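Long-range contacts in fructosyl amine:oxygen oxidoreductase (Neosartorya fumigata, PDB 4WCT), which catalyses the oxidative deglycation of fructosyl amines, using flavin-adenine dinucleotide (FAD) as its bound cofactor: residues 75-80 and 138-143; 116-121 and 169-174; 215-220 and 375-380. All blocks are in the same frame, centred on the assembly; numbering follows the deposited sequence.

Overall arrangement
Interactions 1 and 2 are neighbours, with centres about 10 Å apart. Their segments alternate along the chain and are joined by two probable hydrogen bonds, V143 O to L171 N at 2.9 Å and E75 OE2 to H172 ND1 at 3.0 Å. T140 also packs on the H172 ring. Interaction 3 lies on the far side of the chain's centre from interaction 2; their centres are about 44 Å apart, and nothing touches. Measured from side chains to the bound FAD, F117 of interaction 2 is about 8 Å away, L379 of interaction 3 about 12 Å and S77 of interaction 1 about 13 Å; none of these three side chains touches the cofactor.

Interaction 1. Residues 75-80 and 138-143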
loop_
_atom_site.group_PDB
_atom_site.type_symbol
_atom_site.label_atom_id
_atom_site.label_comp_id
_atom_site.label_asym_id
_atom_site.label_seq_id
_atom_site.Cartn_x
_atom_site.Cartn_y
_atom_site.Cartn_z
ATOM N N GLU A 75 -2.997 -0.988 11.269
ATOM C CA GLU A 75 -4.078 -1.398 12.156
ATOM C C GLU A 75 -4.171 -2.907 12.165
ATOM O O GLU A 75 -4.159 -3.556 11.110
ATOM C CB GLU A 75 -5.409 -0.828 11.709
ATOM C CG GLU A 75 -6.480 -1.103 12.776
ATOM C CD GLU A 75 -7.890 -0.891 12.306
ATOM O OE1 GLU A 75 -8.106 -0.798 11.075
ATOM O OE2 GLU A 75 -8.779 -0.817 13.191
ATOM N N HIS A 76 -4.355 -3.453 13.354
ATOM C CA HIS A 76 -4.649 -4.850 13.537
ATOM C C HIS A 76 -5.930 -4.989 14.387
ATOM O O HIS A 76 -6.026 -4.421 15.477
ATOM C CB HIS A 76 -3.499 -5.541 14.271
ATOM C CG HIS A 76 -3.827 -6.942 14.672
ATOM N ND1 HIS A 76 -4.242 -7.886 13.758
ATOM C CD2 HIS A 76 -3.975 -7.506 15.892
ATOM C CE1 HIS A 76 -4.585 -8.993 14.396
ATOM N NE2 HIS A 76 -4.393 -8.801 15.690
ATOM N N SER A 77 -6.856 -5.821 13.924
ATOM C CA SER A 77 -8.078 -6.140 14.675
ATOM C C SER A 77 -8.254 -7.654 14.775
ATOM O O SER A 77 -8.148 -8.376 13.788
ATOM C CB SER A 77 -9.294 -5.551 13.971
ATOM O OG SER A 77 -9.116 -4.163 13.817
ATOM N N GLU A 78 -8.449 -8.133 15.997
ATOM C CA GLU A 78 -8.890 -9.501 16.184
ATOM C C GLU A 78 -10.415 -9.546 15.962
ATOM O O GLU A 78 -11.145 -8.622 16.330
ATOM C CB GLU A 78 -8.561 -9.969 17.608
ATOM C CG GLU A 78 -7.086 -10.107 17.932
ATOM C CD GLU A 78 -6.370 -11.179 17.110
ATOM O OE1 GLU A 78 -7.005 -12.051 16.472
ATOM O OE2 GLU A 78 -5.133 -11.132 17.069
ATOM N N LEU A 79 -10.884 -10.639 15.390
ATOM C CA LEU A 79 -12.262 -10.755 14.968
ATOM C C LEU A 79 -12.952 -11.748 15.898
ATOM O O LEU A 79 -12.313 -12.685 16.380
ATOM C CB LEU A 79 -12.300 -11.275 13.539
ATOM C CG LEU A 79 -11.676 -10.288 12.552
ATOM C CD1 LEU A 79 -11.657 -10.908 11.174
ATOM C CD2 LEU A 79 -12.361 -8.933 12.540
ATOM N N LYS A 80 -14.225 -11.500 16.198
ATOM C CA LYS A 80 -15.003 -12.431 17.017
ATOM C C LYS A 80 -15.309 -13.712 16.214
ATOM O O LYS A 80 -15.664 -13.645 15.038
ATOM C CB LYS A 80 -16.326 -11.756 17.450
ATOM C CG LYS A 80 -16.170 -10.497 18.291
ATOM C CD LYS A 80 -17.500 -9.763 18.409
ATOM C CE LYS A 80 -17.495 -8.754 19.548
ATOM N NZ LYS A 80 -18.135 -7.470 19.145
ATOM N N SER A 138 -15.323 -6.885 15.579
ATOM C CA SER A 138 -13.996 -6.769 16.166
ATOM C C SER A 138 -14.031 -7.012 17.664
ATOM O O SER A 138 -14.952 -6.588 18.355
ATOM C CB SER A 138 -13.398 -5.387 15.874
ATOM O OG SER A 138 -12.085 -5.251 16.410
ATOM N N GLU A 139 -12.994 -7.651 18.175
ATOM C CA GLU A 139 -12.791 -7.796 19.629
ATOM C C GLU A 139 -12.259 -6.499 20.264
ATOM O O GLU A 139 -12.252 -6.341 21.474
ATOM C CB GLU A 139 -11.794 -8.933 19.903
ATOM C CG GLU A 139 -12.249 -10.299 19.408
ATOM C CD GLU A 139 -13.010 -11.079 20.460
ATOM O OE1 GLU A 139 -13.523 -10.431 21.397
ATOM O OE2 GLU A 139 -13.145 -12.323 20.316
ATOM N N THR A 140 -11.917 -5.528 19.432
ATOM C CA THR A 140 -11.392 -4.240 19.911
ATOM C C THR A 140 -12.417 -3.491 20.784
ATOM O O THR A 140 -13.610 -3.487 20.487
ATOM C CB THR A 140 -11.003 -3.346 18.701
ATOM O OG1 THR A 140 -9.902 -3.940 18.002
ATOM C CG2 THR A 140 -10.648 -1.932 19.152
ATOM N N ASN A 141 -11.964 -2.875 21.871
ATOM C CA ASN A 141 -12.864 -2.017 22.648
ATOM C C ASN A 141 -12.726 -0.583 22.181
ATOM O O ASN A 141 -11.708 0.041 22.404
ATOM C CB ASN A 141 -12.613 -2.128 24.159
ATOM C CG ASN A 141 -12.842 -3.542 24.690
ATOM O OD1 ASN A 141 -13.978 -4.029 24.759
ATOM N ND2 ASN A 141 -11.750 -4.232 24.998
ATOM N N PHE A 142 -13.678 -0.141 21.372
ATOM C CA PHE A 142 -13.637 1.197 20.781
ATOM C C PHE A 142 -14.222 2.231 21.718
ATOM O O PHE A 142 -15.055 1.920 22.573
ATOM C CB PHE A 142 -14.452 1.235 19.500
ATOM C CG PHE A 142 -13.927 0.368 18.402
ATOM C CD1 PHE A 142 -13.017 0.860 17.475
ATOM C CD2 PHE A 142 -14.327 -0.955 18.292
ATOM C CE1 PHE A 142 -12.582 0.093 16.425
ATOM C CE2 PHE A 142 -13.886 -1.723 17.241
ATOM C CZ PHE A 142 -13.000 -1.222 16.324
ATOM N N VAL A 143 -13.788 3.468 21.568
ATOM C CA VAL A 143 -14.438 4.600 22.213
ATOM C C VAL A 143 -15.294 5.253 21.137
ATOM O O VAL A 143 -14.811 5.560 20.041
ATOM C CB VAL A 143 -13.397 5.606 22.698
ATOM C CG1 VAL A 143 -14.077 6.824 23.279
ATOM C CG2 VAL A 143 -12.465 4.962 23.726
HETATM O O HOH W 1 -8.539 -6.265 18.207
#
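E78 and E139 meet through their backbones. E139 N gives E78 O a nearly straight hydrogen bond of 2.8 Å. The same oxygen also receives a CA-H...O contact from S138, whose CA is 3.4 Å from E78 O. At the other end of the same residue, E78 N donates to a water that links it to the hydroxyl of T140, at 2.9 Å from E78 N and 2.7 Å from T140 OG1. T140 is set by its own turn: its backbone N donates to S138 OG at 3.0 Å, an ST turn in the loop that leads from helix 124-135 into strand 143-145. L79 and S138 form a single bridge between these two irregular surface segments, both within the FAD-dependent oxidoreductase family region. Beyond the bridge, K80 reaches across with NZ to make a weak bond to S138 O, while its stronger acceptor is E136 O. The E139 carboxylate does not meet that ammonium; instead E139 CD lies against the aliphatic part of K80, 3.9 Å from K80 CG. The E78 side chain leads the other way. A bend at chi2 (-64°) folds its carboxylate back to H76, where H76 NE2, with the acceptor in the ring plane, donates to E78 OE2 at 2.8 Å. R96 of helix 86-102 adds a salt bridge to that oxygen, and T95 OG1 pairs with H76 ND1, which ties both nitrogens of the imidazole.

Interaction 2. Residues 116-121 and 169-174; sequences GFIISG and GWLHKS
F117 and H172 face each other as an antiparallel hydrogen-bonded pair, F117 N to H172 O and H172 N to F117 O each measuring 2.8 Å. Two residues on, I119 and W170 repeat the pattern, with I119 N to W170 O at 3.0 Å and W170 N to I119 O at 2.9 Å. The short strands run at 170° to each other. Between these pairs, I118 and L171 meet on one face of the sheet: L171 turns CG anti to its nitrogen (chi1 167°), and its CD1 comes to 3.6 Å from I118 CG1. Farther along that face S120 packs its CB over G169 CA, where the two CA atoms approach to 3.9 Å, a spacing at which a side chain on G169 would clash with S120 CB and I119 O. On the other face the indole of W170 presents an edge to the backbone, with I119 O in the ring plane 3.9 Å from W170 CE3.

A second shell fixes these groups. Helix 124-135 covers I119 and W170 through I130, with R131 and V135 also against the indole; S120 OG bonds to F279 O, and E75 holds H172 ND1. Strand 277-280 runs parallel along the other edge of 117-121, and strand 143-145 pairs antiparallel with 168-172. The result is part of a large mixed sheet, consistent with the substrate-domain sheet of sarcosine oxidase-like flavoenzymes.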
loop_
_atom_site.group_PDB
_atom_site.type_symbol
_atom_site.label_atom_id
_atom_site.label_comp_id
_atom_site.label_asym_id
_atom_site.label_seq_id
_atom_site.Cartn_x
_atom_site.Cartn_y
_atom_site.Cartn_z
ATOM N N GLY A 116 -2.942 5.140 17.751
ATOM C CA GLY A 116 -4.357 4.837 17.637
ATOM C C GLY A 116 -4.922 5.227 16.287
ATOM O O GLY A 116 -4.212 5.786 15.444
ATOM N N PHE A 117 -6.207 4.945 16.089
ATOM C CA PHE A 117 -6.830 5.060 14.765
ATOM C C PHE A 117 -8.300 5.348 14.949
ATOM O O PHE A 117 -8.980 4.675 15.739
ATOM C CB PHE A 117 -6.633 3.737 14.007
ATOM C CG PHE A 117 -7.375 3.623 12.697
ATOM C CD1 PHE A 117 -7.041 4.404 11.608
ATOM C CD2 PHE A 117 -8.445 2.748 12.573
ATOM C CE1 PHE A 117 -7.669 4.225 10.374
ATOM C CE2 PHE A 117 -9.080 2.577 11.353
ATOM C CZ PHE A 117 -8.680 3.314 10.250
ATOM N N ILE A 118 -8.779 6.396 14.278
ATOM C CA ILE A 118 -10.183 6.782 14.350
ATOM C C ILE A 118 -10.796 6.492 12.980
ATOM O O ILE A 118 -10.288 6.967 11.949
ATOM C CB ILE A 118 -10.351 8.298 14.649
ATOM C CG1 ILE A 118 -9.765 8.672 16.008
ATOM C CG2 ILE A 118 -11.812 8.702 14.568
ATOM C CD1 ILE A 118 -9.535 10.170 16.150
ATOM N N ILE A 119 -11.884 5.716 12.970
ATOM C CA ILE A 119 -12.662 5.505 11.762
ATOM C C ILE A 119 -14.040 6.126 11.882
ATOM O O ILE A 119 -14.672 6.029 12.922
ATOM C CB ILE A 119 -12.758 4.002 11.423
ATOM C CG1 ILE A 119 -13.412 3.791 10.064
ATOM C CG2 ILE A 119 -13.454 3.238 12.521
ATOM C CD1 ILE A 119 -13.210 2.408 9.502
ATOM N N SER A 120 -14.436 6.881 10.865
ATOM C CA SER A 120 -15.619 7.730 10.971
ATOM C C SER A 120 -16.321 7.892 9.611
ATOM O O SER A 120 -15.735 7.626 8.544
ATOM C CB SER A 120 -15.232 9.098 11.518
ATOM O OG SER A 120 -14.295 9.740 10.641
ATOM N N GLY A 121 -17.546 8.391 9.665
ATOM C CA GLY A 121 -18.284 8.808 8.474
ATOM C C GLY A 121 -19.253 9.897 8.841
ATOM O O GLY A 121 -19.435 10.176 10.035
ATOM N N GLY A 169 -17.931 8.437 14.824
ATOM C CA GLY A 169 -16.866 7.502 14.607
ATOM C C GLY A 169 -16.428 6.802 15.871
ATOM O O GLY A 169 -17.132 6.818 16.874
ATOM N N TRP A 170 -15.408 5.979 15.700
ATOM C CA TRP A 170 -14.877 5.110 16.752
ATOM C C TRP A 170 -13.348 5.223 16.793
ATOM O O TRP A 170 -12.693 5.144 15.782
ATOM C CB TRP A 170 -15.251 3.660 16.503
ATOM C CG TRP A 170 -16.704 3.354 16.645
ATOM C CD1 TRP A 170 -17.307 2.834 17.735
ATOM C CD2 TRP A 170 -17.737 3.528 15.653
ATOM N NE1 TRP A 170 -18.646 2.636 17.486
ATOM C CE2 TRP A 170 -18.945 3.082 16.232
ATOM C CE3 TRP A 170 -17.775 4.082 14.389
ATOM C CZ2 TRP A 170 -20.161 3.093 15.537
ATOM C CZ3 TRP A 170 -18.979 4.043 13.676
ATOM C CH2 TRP A 170 -20.144 3.533 14.251
ATOM N N LEU A 171 -12.802 5.331 18.005
ATOM C CA LEU A 171 -11.379 5.377 18.262
ATOM C C LEU A 171 -10.893 4.026 18.787
ATOM O O LEU A 171 -11.499 3.446 19.702
ATOM C CB LEU A 171 -11.096 6.463 19.304
ATOM C CG LEU A 171 -9.692 6.460 19.926
ATOM C CD1 LEU A 171 -8.640 6.781 18.896
ATOM C CD2 LEU A 171 -9.606 7.457 21.065
ATOM N N HIS A 172 -9.873 3.517 18.123
ATOM C CA HIS A 172 -9.175 2.250 18.415
ATOM C C HIS A 172 -7.799 2.708 18.953
ATOM O O HIS A 172 -7.003 3.243 18.199
ATOM C CB HIS A 172 -9.014 1.476 17.066
ATOM C CG HIS A 172 -8.193 0.230 17.162
ATOM N ND1 HIS A 172 -8.047 -0.638 16.106
ATOM C CD2 HIS A 172 -7.660 -0.399 18.237
ATOM C CE1 HIS A 172 -7.382 -1.709 16.501
ATOM N NE2 HIS A 172 -7.124 -1.584 17.790
ATOM N N LYS A 173 -7.565 2.611 20.254
ATOM C CA LYS A 173 -6.359 3.173 20.847
ATOM C C LYS A 173 -5.077 2.338 20.691
ATOM O O LYS A 173 -3.993 2.895 20.590
ATOM C CB LYS A 173 -6.607 3.418 22.325
ATOM C CG LYS A 173 -6.974 4.844 22.659
ATOM C CD LYS A 173 -7.318 4.990 24.138
ATOM C CE LYS A 173 -8.816 4.865 24.394
ATOM N NZ LYS A 173 -9.303 5.914 25.339
ATOM N N SER A 174 -5.180 1.043 20.952
ATOM C CA SER A 174 -4.021 0.152 20.987
ATOM C C SER A 174 -4.053 -0.754 19.757
ATOM O O SER A 174 -5.126 -1.146 19.300
ATOM C CB SER A 174 -4.100 -0.715 22.254
ATOM O OG SER A 174 -3.951 0.105 23.395
#

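Interaction 3. Residues 215-220 and 375-380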
loop_
_atom_site.group_PDB
_atom_site.type_symbol
_atom_site.label_atom_id
_atom_site.label_comp_id
_atom_site.label_asym_id
_atom_site.label_seq_id
_atom_site.Cartn_x
_atom_site.Cartn_y
_atom_site.Cartn_z
ATOM N N ASP A 215 11.771 -23.834 -21.697
ATOM C CA ASP A 215 11.062 -25.082 -21.414
ATOM C C ASP A 215 9.806 -24.871 -20.555
ATOM O O ASP A 215 9.545 -25.646 -19.639
ATOM C CB ASP A 215 11.996 -26.066 -20.702
ATOM C CG ASP A 215 13.090 -26.594 -21.615
ATOM O OD1 ASP A 215 12.908 -26.563 -22.851
ATOM O OD2 ASP A 215 14.133 -27.043 -21.097
ATOM N N GLY A 216 9.135 -23.748 -20.766
ATOM C CA GLY A 216 7.847 -23.488 -20.162
ATOM C C GLY A 216 7.934 -22.968 -18.737
ATOM O O GLY A 216 6.918 -22.876 -18.053
ATOM N N ASP A 217 9.147 -22.679 -18.277
ATOM C CA ASP A 217 9.336 -22.118 -16.932
ATOM C C ASP A 217 10.115 -20.799 -16.984
ATOM O O ASP A 217 10.802 -20.510 -17.953
ATOM C CB ASP A 217 10.051 -23.148 -16.046
ATOM C CG ASP A 217 9.807 -22.944 -14.571
ATOM O OD1 ASP A 217 9.081 -21.993 -14.197
ATOM O OD2 ASP A 217 10.409 -23.699 -13.766
ATOM N N VAL A 218 10.047 -20.010 -15.905
ATOM C CA VAL A 218 10.780 -18.758 -15.836
ATOM C C VAL A 218 12.191 -19.002 -15.329
ATOM O O VAL A 218 12.391 -19.621 -14.272
ATOM C CB VAL A 218 10.040 -17.740 -14.915
ATOM C CG1 VAL A 218 10.871 -16.486 -14.696
ATOM C CG2 VAL A 218 8.700 -17.390 -15.530
ATOM N N VAL A 219 13.160 -18.524 -16.099
ATOM C CA VAL A 219 14.554 -18.649 -15.753
ATOM C C VAL A 219 15.234 -17.339 -15.419
ATOM O O VAL A 219 16.438 -17.306 -15.160
ATOM C CB VAL A 219 15.334 -19.399 -16.866
ATOM C CG1 VAL A 219 14.699 -20.759 -17.116
ATOM C CG2 VAL A 219 15.350 -18.616 -18.155
ATOM N N GLY A 220 14.478 -16.244 -15.393
ATOM C CA GLY A 220 15.025 -14.974 -14.953
ATOM C C GLY A 220 14.332 -13.829 -15.651
ATOM O O GLY A 220 13.152 -13.918 -15.948
ATOM N N GLU A 375 1.786 -22.686 -13.979
ATOM C CA GLU A 375 2.381 -23.127 -15.253
ATOM C C GLU A 375 3.889 -22.916 -15.256
ATOM O O GLU A 375 4.574 -23.401 -16.151
ATOM C CB GLU A 375 1.793 -22.360 -16.447
ATOM C CG GLU A 375 0.295 -22.130 -16.417
ATOM C CD GLU A 375 -0.475 -23.416 -16.306
ATOM O OE1 GLU A 375 -0.044 -24.397 -16.942
ATOM O OE2 GLU A 375 -1.465 -23.460 -15.542
ATOM N N HIS A 376 4.378 -22.060 -14.359
ATOM C CA HIS A 376 5.796 -21.709 -14.290
ATOM C C HIS A 376 6.292 -21.755 -12.845
ATOM O O HIS A 376 6.385 -20.727 -12.172
ATOM C CB HIS A 376 6.099 -20.339 -14.895
ATOM C CG HIS A 376 5.242 -19.984 -16.063
ATOM N ND1 HIS A 376 5.342 -20.627 -17.281
ATOM C CD2 HIS A 376 4.389 -18.953 -16.254
ATOM C CE1 HIS A 376 4.494 -20.079 -18.133
ATOM N NE2 HIS A 376 3.901 -19.063 -17.535
ATOM N N PRO A 377 6.625 -22.953 -12.365
ATOM C CA PRO A 377 6.823 -23.171 -10.927
ATOM C C PRO A 377 8.018 -22.441 -10.330
ATOM O O PRO A 377 8.094 -22.309 -9.109
ATOM C CB PRO A 377 7.065 -24.687 -10.820
ATOM C CG PRO A 377 7.399 -25.147 -12.209
ATOM C CD PRO A 377 6.670 -24.217 -13.132
ATOM N N SER A 378 8.943 -21.972 -11.161
ATOM C CA SER A 378 10.083 -21.228 -10.621
ATOM C C SER A 378 9.750 -19.755 -10.417
ATOM O O SER A 378 10.603 -19.001 -9.947
ATOM C CB SER A 378 11.321 -21.375 -11.500
ATOM O OG SER A 378 11.609 -22.748 -11.691
ATOM N N LEU A 379 8.542 -19.351 -10.816
ATOM C CA LEU A 379 8.089 -17.977 -10.617
ATOM C C LEU A 379 7.190 -17.936 -9.388
ATOM O O LEU A 379 6.183 -18.642 -9.319
ATOM C CB LEU A 379 7.309 -17.503 -11.850
ATOM C CG LEU A 379 6.648 -16.132 -11.716
ATOM C CD1 LEU A 379 7.699 -15.032 -11.684
ATOM C CD2 LEU A 379 5.723 -15.917 -12.899
ATOM N N LEU A 380 7.482 -16.995 -8.499
ATOM C CA LEU A 380 6.610 -16.666 -7.382
ATOM C C LEU A 380 6.134 -15.226 -7.558
ATOM O O LEU A 380 6.935 -14.365 -7.859
ATOM C CB LEU A 380 7.386 -16.764 -6.083
ATOM C CG LEU A 380 6.632 -16.411 -4.805
ATOM C CD1 LEU A 380 5.587 -17.457 -4.460
ATOM C CD2 LEU A 380 7.635 -16.299 -3.685
#
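D217 swings its carboxylate toward S378 with CG nearly opposite the backbone nitrogen (chi1 -156°), and S378 places OG beside its own nitrogen (chi1 -54°), so that amide and hydroxyl both address the same acid. The contact joins the tip of a beta hairpin, strands 208-214 and 217-223, to a type I turn from H376 to L379 that leads into strand 379-383 of the sheet containing the probable Rossmann-type FAD-binding strand 28-31. S378 N gives a hydrogen bond of 3.0 Å to the syn lone pair of D217 OD1. S378 OG donates to D217 OD2 at 2.6 Å, from above the carboxylate plane. OD1 is gripped a second time by V218 N, also from out of the plane, and together the three bonds, two on OD1 and one on OD2, should restrict rotation of the carboxylate. The turn itself is closed by L379 N to H376 O, and P377 lays its ring alongside, CD being 3.4 Å from D217 OD1.

Beside the polar cluster V218 points toward the turn, its CG2 lying 3.9 Å from L379 CB and 4.0 Å from H376 CB. Y213 of strand 208-214 also touches V218 and meets the H376 ring edge-to-face. One face of that imidazole carries E375 CB over its centre, while at the edge, in the ring plane, H376 ND1 donates to G216 O at 2.9 Å with an N-H...O angle of 171°.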